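Local coordinates for protein SidF, inhibitor of growth family, member 3 (Legionella pneumophila subsp. pneumophila, PDB 4FYE) that acts as a phosphoinositide phosphatase, probably removing phosphate groups from phosphatidylinositol phosphates of membranes, at residues A[326-331]-A[343-348]; A[316-321]-A[337-342]. The protein carries 1 engineered substitution. All coordinates share one frame; numbering follows the deposited sequence.

Contact 1 (A[326-331]-A[343-348]); sequences YRPDEL and IKLYVE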
# COMPACT_ATOMS: atom_id res chain seq x y z
N TYR A 326 -8.28 -22.18 30.25
CA TYR A 326 -8.60 -20.75 30.39
C TYR A 326 -9.86 -20.38 29.65
O TYR A 326 -10.25 -19.22 29.66
CB TYR A 326 -7.47 -19.88 29.90
CG TYR A 326 -6.23 -20.20 30.64
CD1 TYR A 326 -6.15 -20.00 32.02
CD2 TYR A 326 -5.13 -20.75 29.98
CE1 TYR A 326 -5.01 -20.34 32.72
CE2 TYR A 326 -3.98 -21.08 30.67
CZ TYR A 326 -3.93 -20.88 32.04
OH TYR A 326 -2.80 -21.21 32.73
N ARG A 327 -10.50 -21.33 29.00
CA ARG A 327 -11.69 -20.96 28.27
C ARG A 327 -12.81 -20.80 29.28
O ARG A 327 -12.97 -21.62 30.16
CB ARG A 327 -12.06 -22.04 27.27
CG ARG A 327 -11.18 -22.12 26.04
CD ARG A 327 -11.39 -23.50 25.42
NE ARG A 327 -10.54 -23.69 24.24
CZ ARG A 327 -10.62 -24.72 23.42
NH1 ARG A 327 -11.50 -25.68 23.62
NH2 ARG A 327 -9.80 -24.80 22.41
N PRO A 328 -13.58 -19.71 29.17
CA PRO A 328 -14.75 -19.58 30.04
C PRO A 328 -15.87 -20.53 29.59
O PRO A 328 -16.09 -20.74 28.37
CB PRO A 328 -15.17 -18.12 29.84
CG PRO A 328 -14.76 -17.82 28.44
CD PRO A 328 -13.48 -18.57 28.23
N ASP A 329 -16.58 -21.08 30.56
CA ASP A 329 -17.68 -21.99 30.28
C ASP A 329 -18.75 -21.29 29.44
O ASP A 329 -19.20 -21.84 28.44
CB ASP A 329 -18.24 -22.59 31.58
CG ASP A 329 -17.96 -21.70 32.80
OD1 ASP A 329 -17.86 -20.45 32.62
OD2 ASP A 329 -17.84 -22.26 33.92
N GLU A 330 -19.10 -20.06 29.81
CA GLU A 330 -20.00 -19.27 28.98
C GLU A 330 -19.39 -17.96 28.47
O GLU A 330 -18.89 -17.12 29.21
CB GLU A 330 -21.34 -19.02 29.67
CG GLU A 330 -21.27 -18.89 31.19
CD GLU A 330 -22.08 -17.72 31.72
OE1 GLU A 330 -22.78 -17.90 32.74
OE2 GLU A 330 -22.01 -16.62 31.11
N LEU A 331 -19.43 -17.81 27.16
CA LEU A 331 -19.15 -16.53 26.53
C LEU A 331 -20.40 -15.65 26.69
O LEU A 331 -21.52 -16.17 26.79
CB LEU A 331 -18.84 -16.71 25.04
CG LEU A 331 -17.72 -17.65 24.58
CD1 LEU A 331 -18.15 -18.47 23.36
CD2 LEU A 331 -16.45 -16.87 24.31
N ILE A 343 -10.52 -12.16 22.07
CA ILE A 343 -9.30 -11.50 21.61
C ILE A 343 -8.35 -11.29 22.76
O ILE A 343 -7.15 -11.59 22.69
CB ILE A 343 -9.59 -10.20 20.89
CG1 ILE A 343 -10.23 -10.54 19.56
CG2 ILE A 343 -8.29 -9.39 20.65
CD1 ILE A 343 -10.80 -9.30 18.85
N LYS A 344 -8.93 -10.82 23.86
CA LYS A 344 -8.19 -10.60 25.07
C LYS A 344 -7.52 -11.89 25.60
O LYS A 344 -6.36 -11.87 25.93
CB LYS A 344 -9.09 -9.99 26.17
CG LYS A 344 -8.30 -9.78 27.45
CD LYS A 344 -9.11 -9.67 28.72
CE LYS A 344 -8.20 -10.00 29.89
NZ LYS A 344 -8.70 -9.38 31.14
N LEU A 345 -8.25 -12.98 25.66
CA LEU A 345 -7.66 -14.22 26.14
C LEU A 345 -6.63 -14.72 25.15
O LEU A 345 -5.59 -15.19 25.54
CB LEU A 345 -8.75 -15.28 26.39
CG LEU A 345 -9.56 -15.07 27.69
CD1 LEU A 345 -10.83 -15.91 27.79
CD2 LEU A 345 -8.74 -15.27 28.96
N TYR A 346 -6.90 -14.58 23.85
CA TYR A 346 -5.99 -15.01 22.83
C TYR A 346 -4.65 -14.31 23.00
O TYR A 346 -3.57 -14.98 22.89
CB TYR A 346 -6.56 -14.78 21.42
CG TYR A 346 -5.51 -14.99 20.32
CD1 TYR A 346 -4.92 -16.23 20.11
CD2 TYR A 346 -5.09 -13.97 19.55
CE1 TYR A 346 -3.94 -16.42 19.14
CE2 TYR A 346 -4.13 -14.15 18.58
CZ TYR A 346 -3.55 -15.38 18.40
OH TYR A 346 -2.56 -15.57 17.43
N VAL A 347 -4.73 -12.99 23.26
CA VAL A 347 -3.54 -12.16 23.29
C VAL A 347 -2.71 -12.46 24.53
O VAL A 347 -1.48 -12.49 24.49
CB VAL A 347 -3.87 -10.63 23.28
CG1 VAL A 347 -2.60 -9.83 23.58
CG2 VAL A 347 -4.45 -10.21 21.95
N GLU A 348 -3.41 -12.76 25.62
CA GLU A 348 -2.82 -12.98 26.92
C GLU A 348 -2.03 -14.30 26.90
O GLU A 348 -0.94 -14.39 27.43
CB GLU A 348 -3.93 -12.90 27.97
CG GLU A 348 -3.64 -13.38 29.39
CD GLU A 348 -4.92 -13.40 30.28
OE1 GLU A 348 -5.04 -14.29 31.17
OE2 GLU A 348 -5.82 -12.53 30.09
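Two torsions aim Leu345 at the loop 326-331: chi1 of -76° sets CG anti to the residue's own carbonyl carbon, and chi2 of 166° extends the chain into CD1. That methyl leaves the helix of 343-348 and makes both of the closest contacts. Pro328 meets it from the loop: the CD corner of its ring and the methyl reach toward each other, with Pro328 CD and Leu345 CD1 3.8 Å apart. Pro328 CG lies further back, 4.4 Å from Leu345 CD1, which places the ring's CD corner foremost. The second neighbour is a piece of backbone. Tyr326 O stands 3.8 Å from Leu345 CD1, with a C=O...CD1 angle near 149°, so the methyl sits in front of the carbonyl oxygen.

The main chains stay well apart, Tyr326 CA and Leu345 CA being 7.8 Å from each other at their closest pairing. Although CB of Tyr326 starts toward the helix, it comes no nearer than 4.9 Å to Leu345 CD2, and the phenol leads away to stack with the ring of His349. Arg327 turns its side chain away from 343-348; NE bonds to Ile322 O and the guanidinium makes a cation-pi contact with Trp319, which ties this loop residue to helix 315-320 and what follows it. Pro328 also packs on Gln341, and Leu331 on Gln341 and Leu342, placing the loop along helix 335-349.

No hydrogen bond spans the segments, and only 99 Å² is buried, about half of it on Leu345. Between 326-331 and 343-348 the chemistry is thus one leucine methyl against a proline CD and a carbonyl oxygen, a non-directional van der Waals contact at the surface; the loop's other anchors lie outside this pair.

Contact 2 (A[316-321]-A[337-342]); sequences EDLWNK and KARAQL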
# COMPACT_ATOMS: atom_id res chain seq x y z
N GLU A 316 -13.87 -19.02 15.86
CA GLU A 316 -13.43 -20.43 16.05
C GLU A 316 -11.90 -20.44 16.22
O GLU A 316 -11.39 -21.10 17.12
CB GLU A 316 -13.79 -21.30 14.85
CG GLU A 316 -14.90 -22.32 15.02
CD GLU A 316 -14.85 -23.46 13.96
OE1 GLU A 316 -15.31 -24.61 14.25
OE2 GLU A 316 -14.36 -23.22 12.81
N ASP A 317 -11.20 -19.71 15.34
CA ASP A 317 -9.72 -19.54 15.34
C ASP A 317 -9.18 -19.02 16.69
O ASP A 317 -8.23 -19.53 17.20
CB ASP A 317 -9.30 -18.54 14.26
CG ASP A 317 -9.35 -19.11 12.81
OD1 ASP A 317 -9.31 -20.36 12.62
OD2 ASP A 317 -9.44 -18.28 11.84
N LEU A 318 -9.78 -18.00 17.28
CA LEU A 318 -9.26 -17.55 18.54
C LEU A 318 -9.49 -18.61 19.67
O LEU A 318 -8.59 -18.93 20.49
CB LEU A 318 -9.93 -16.22 18.90
CG LEU A 318 -9.71 -15.04 17.97
CD1 LEU A 318 -10.90 -14.09 18.00
CD2 LEU A 318 -8.47 -14.28 18.36
N TRP A 319 -10.69 -19.15 19.71
CA TRP A 319 -11.01 -20.22 20.56
C TRP A 319 -10.03 -21.35 20.55
O TRP A 319 -9.67 -21.88 21.62
CB TRP A 319 -12.37 -20.73 20.14
CG TRP A 319 -12.95 -21.76 21.06
CD1 TRP A 319 -13.07 -23.13 20.83
CD2 TRP A 319 -13.52 -21.53 22.40
NE1 TRP A 319 -13.67 -23.75 21.89
CE2 TRP A 319 -13.96 -22.85 22.88
CE3 TRP A 319 -13.71 -20.40 23.22
CZ2 TRP A 319 -14.57 -23.01 24.14
CZ3 TRP A 319 -14.33 -20.58 24.49
CH2 TRP A 319 -14.73 -21.86 24.94
N ASN A 320 -9.61 -21.78 19.37
CA ASN A 320 -8.76 -22.97 19.29
C ASN A 320 -7.40 -22.65 19.85
O ASN A 320 -6.69 -23.50 20.29
CB ASN A 320 -8.63 -23.49 17.84
CG ASN A 320 -9.99 -23.88 17.21
OD1 ASN A 320 -10.84 -24.55 17.83
ND2 ASN A 320 -10.18 -23.48 15.96
N LYS A 321 -7.08 -21.37 19.84
CA LYS A 321 -5.82 -20.87 20.31
C LYS A 321 -5.84 -20.53 21.79
O LYS A 321 -4.84 -20.17 22.34
CB LYS A 321 -5.43 -19.66 19.45
CG LYS A 321 -4.16 -19.85 18.65
CD LYS A 321 -4.24 -20.96 17.63
CE LYS A 321 -2.89 -21.66 17.57
NZ LYS A 321 -2.13 -21.05 16.45
N LYS A 337 -19.20 -8.51 22.53
CA LYS A 337 -18.57 -8.64 23.82
C LYS A 337 -17.97 -10.06 23.99
O LYS A 337 -17.10 -10.30 24.84
CB LYS A 337 -19.57 -8.20 24.94
CG LYS A 337 -19.45 -8.75 26.38
CD LYS A 337 -18.04 -8.91 27.02
CE LYS A 337 -18.12 -9.21 28.53
NZ LYS A 337 -17.21 -10.28 29.10
N ALA A 338 -18.42 -10.97 23.14
CA ALA A 338 -17.83 -12.30 23.07
C ALA A 338 -16.50 -12.30 22.27
O ALA A 338 -15.48 -12.79 22.75
CB ALA A 338 -18.82 -13.29 22.47
N ARG A 339 -16.51 -11.74 21.07
CA ARG A 339 -15.25 -11.54 20.37
C ARG A 339 -14.23 -10.79 21.24
O ARG A 339 -13.05 -11.18 21.26
CB ARG A 339 -15.39 -10.87 18.97
CG ARG A 339 -14.08 -10.93 18.19
CD ARG A 339 -14.35 -10.71 16.73
NE ARG A 339 -13.13 -10.58 15.95
CZ ARG A 339 -12.53 -11.58 15.28
NH1 ARG A 339 -12.98 -12.86 15.29
NH2 ARG A 339 -11.48 -11.28 14.60
N ALA A 340 -14.65 -9.75 21.95
CA ALA A 340 -13.65 -9.00 22.74
C ALA A 340 -12.93 -9.95 23.73
O ALA A 340 -11.72 -9.86 23.93
CB ALA A 340 -14.31 -7.83 23.51
N GLN A 341 -13.71 -10.81 24.38
CA GLN A 341 -13.20 -11.67 25.43
C GLN A 341 -12.23 -12.69 24.80
O GLN A 341 -11.15 -12.95 25.31
CB GLN A 341 -14.37 -12.36 26.14
CG GLN A 341 -13.97 -13.07 27.40
CD GLN A 341 -15.07 -14.02 27.93
OE1 GLN A 341 -15.83 -14.65 27.17
NE2 GLN A 341 -15.16 -14.13 29.26
N LEU A 342 -12.62 -13.26 23.67
CA LEU A 342 -11.77 -14.11 22.87
C LEU A 342 -10.47 -13.42 22.50
O LEU A 342 -9.42 -14.02 22.62
CB LEU A 342 -12.50 -14.51 21.60
CG LEU A 342 -13.24 -15.85 21.60
CD1 LEU A 342 -13.23 -16.54 22.96
CD2 LEU A 342 -14.62 -15.70 20.99
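Leu318 and Leu342 point at each other from two helices; the axes of 316-320 and 337-342 run 36° apart and come within 10.0 Å. Their side chains meet at a slant: Leu318 CB and Leu342 CB are 4.1 Å apart, and Leu318 CD1 reaches the same Leu342 CB at 4.0 Å. Leu318 CD1 continues over one face of the Arg339 guanidinium, 3.6 Å from Arg339 NH1, the two side chains crossing at about a right angle. Arg339 gets there because CG stands anti to its backbone N (chi1 -169°) and the chain stays extended as far as NE. Leu342 CD1 approaches the edge of Trp319 in the ring plane, 3.9 Å from Trp319 CE3, while Arg327 makes a cation-pi contact over one face of the indole.

The buried leucine pair packs short helix 315-320 against the first turns of helix 335-349, joining consecutive helices of the phosphatase domain. No hydrogen bond crosses the 214 Å² interface. Arg339 NH1 bonds to Asn315 OD1 and Met313 O, and NE to Thr6 O. These bonds probably fix the rotation of the guanidinium plane, so a buried charged group can offer its face to a leucine methyl while Asn315, Met313 and Thr6, outside the two segments, accept its hydrogen bonds.

How the contacts relate
Following the chain from the N terminus, helix 315-320 supplies 316-321, the loop supplies 326-331, and helix 335-349 supplies 337-342 and then 343-348. Contact 2 closes the loop from 316-321 to 337-342, and contact 1 the loop from 326-331 to 343-348; since each begins or ends inside the other, the two cross rather than nest. Their centres lie 6 Å apart and they touch directly: Leu331 CD2 is 3.5 Å from Leu342 CD1, and Tyr346 CE1 is 3.5 Å from Lys321 CG. Together they gather the short helix and its linker on successive turns of helix 335-349, just ahead of strand 353-360 in the four-stranded sheet.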